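Local atomic coordinates of aclacinomycin oxidoreductase (AknOx) (Streptomyces galilaeus, PDB entry 2IPI), a protein that catalyses the last two steps of aclacinomycin biosynthesis, oxidising the terminal sugar of the antibiotic with a bicovalently bound FAD and molecular oxygen. Residues 451-455 and 479-483. Residue numbers count along the deposited sequence, not the author numbering.
Sequences TTGGV and WNTSG
Asn480 makes the one hydrogen bond between residues 451-455 and 479-483, two irregular loop pieces that bury 259 Å² against each other. Its CA-to-CB bond points toward residues 451-455, and with chi1 near -34° and chi2 near 24° the amide ND2 donates to Gly454 O at a very short 2.5 Å and an almost straight 171°. A carboxamide suits this place because its N-H can donate to a backbone carbonyl in a loop without regular secondary structure. The two pieces cross rather than pair as strands, Gly454 CA lying 4.4 Å from Asn480 CA and Gly453 CA 4.6 Å from Ser482 CA. At Gly453 (phi/psi 115/38) a CB would jam against the preceding carbonyl O and clash with Ser482 CB; at Gly454 (77/16) phi is positive and a CB would strike Asn480 ND2. Both pieces belong to the long connection, without helix or strand, between helices 434-448 and 486-491; residues 479-483 fall in the berberine-like region of this FAD-linked oxidase family, and Asn480 also touches Tyr445 and Arg446 of helix 434-448. Beyond the glycines the buried Val455, extended at -138/150 with chi1 m, turns its branched side chain toward the partner: CG1 sits 3.5 Å from Asn480 CB and 4.0 Å from Thr481 CG2, an apolar patch beside the amide. Ser482, small enough to lie close, points toward 451-455, its CB 3.2 Å from Thr452 O.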
loop_
_atom_site.group_PDB
_atom_site.type_symbol
_atom_site.label_atom_id
_atom_site.label_comp_id
_atom_site.label_asym_id
_atom_site.label_seq_id
_atom_site.Cartn_x
_atom_site.Cartn_y
_atom_site.Cartn_z
ATOM N N THR A 451 14.585 8.205 -19.240
ATOM C CA THR A 451 16.020 8.481 -19.209
ATOM C C THR A 451 16.796 7.448 -18.410
ATOM O O THR A 451 18.024 7.431 -18.350
ATOM C CB THR A 451 16.310 9.879 -18.627
ATOM O OG1 THR A 451 17.654 10.205 -18.994
ATOM C CG2 THR A 451 16.213 9.877 -17.118
ATOM N N THR A 452 16.078 6.537 -17.751
ATOM C CA THR A 452 16.769 5.481 -17.027
ATOM C C THR A 452 16.637 4.129 -17.725
ATOM O O THR A 452 17.474 3.243 -17.513
ATOM C CB THR A 452 16.190 5.339 -15.605
ATOM O OG1 THR A 452 17.230 5.359 -14.627
ATOM C CG2 THR A 452 15.497 3.986 -15.534
ATOM N N GLY A 453 15.596 3.954 -18.534
ATOM C CA GLY A 453 15.224 2.645 -19.052
ATOM C C GLY A 453 13.863 2.226 -18.511
ATOM O O GLY A 453 13.558 1.098 -18.172
ATOM N N GLY A 454 12.997 3.223 -18.415
ATOM C CA GLY A 454 11.593 3.095 -18.222
ATOM C C GLY A 454 11.184 2.757 -16.801
ATOM O O GLY A 454 10.037 2.321 -16.636
ATOM N N VAL A 455 12.118 2.957 -15.875
ATOM C CA VAL A 455 11.846 2.635 -14.476
ATOM C C VAL A 455 12.374 3.695 -13.524
ATOM O O VAL A 455 13.365 4.375 -13.774
ATOM C CB VAL A 455 12.440 1.278 -14.054
ATOM C CG1 VAL A 455 11.876 0.148 -14.908
ATOM C CG2 VAL A 455 13.956 1.319 -14.130
ATOM N N TRP A 479 10.954 -4.325 -22.223
ATOM C CA TRP A 479 10.242 -3.166 -21.742
ATOM C C TRP A 479 11.197 -2.125 -21.179
ATOM O O TRP A 479 11.699 -1.264 -21.908
ATOM C CB TRP A 479 9.212 -3.542 -20.659
ATOM C CG TRP A 479 7.860 -3.740 -21.293
ATOM C CD1 TRP A 479 7.085 -4.860 -21.273
ATOM C CD2 TRP A 479 7.141 -2.756 -22.050
ATOM N NE1 TRP A 479 5.923 -4.631 -21.975
ATOM C CE2 TRP A 479 5.933 -3.349 -22.461
ATOM C CE3 TRP A 479 7.406 -1.428 -22.418
ATOM C CZ2 TRP A 479 4.989 -2.663 -23.224
ATOM C CZ3 TRP A 479 6.465 -0.753 -23.175
ATOM C CH2 TRP A 479 5.271 -1.369 -23.567
ATOM N N ASN A 480 11.432 -2.222 -19.872
ATOM C CA ASN A 480 12.143 -1.133 -19.193
ATOM C C ASN A 480 13.310 -1.678 -18.373
ATOM O O ASN A 480 14.057 -2.551 -18.828
ATOM C CB ASN A 480 11.158 -0.335 -18.347
ATOM C CG ASN A 480 9.748 -0.182 -18.844
ATOM O OD1 ASN A 480 9.185 -0.945 -19.631
ATOM N ND2 ASN A 480 9.042 0.856 -18.395
ATOM N N THR A 481 13.503 -1.181 -17.155
ATOM C CA THR A 481 14.528 -1.680 -16.251
ATOM C C THR A 481 15.906 -1.742 -16.888
ATOM O O THR A 481 16.384 -2.840 -17.219
ATOM C CB THR A 481 14.175 -3.104 -15.763
ATOM O OG1 THR A 481 12.918 -3.520 -16.307
ATOM C CG2 THR A 481 14.053 -3.149 -14.249
ATOM N N SER A 482 16.608 -0.630 -17.096
ATOM C CA SER A 482 17.916 -0.787 -17.737
ATOM C C SER A 482 19.071 -0.935 -16.749
ATOM O O SER A 482 19.671 -0.002 -16.227
ATOM C CB SER A 482 18.170 0.355 -18.728
ATOM O OG SER A 482 17.951 -0.112 -20.046
ATOM N N GLY A 483 19.393 -2.211 -16.538
ATOM C CA GLY A 483 20.527 -2.615 -15.755
ATOM C C GLY A 483 20.205 -2.888 -14.305
ATOM O O GLY A 483 20.962 -3.611 -13.657
#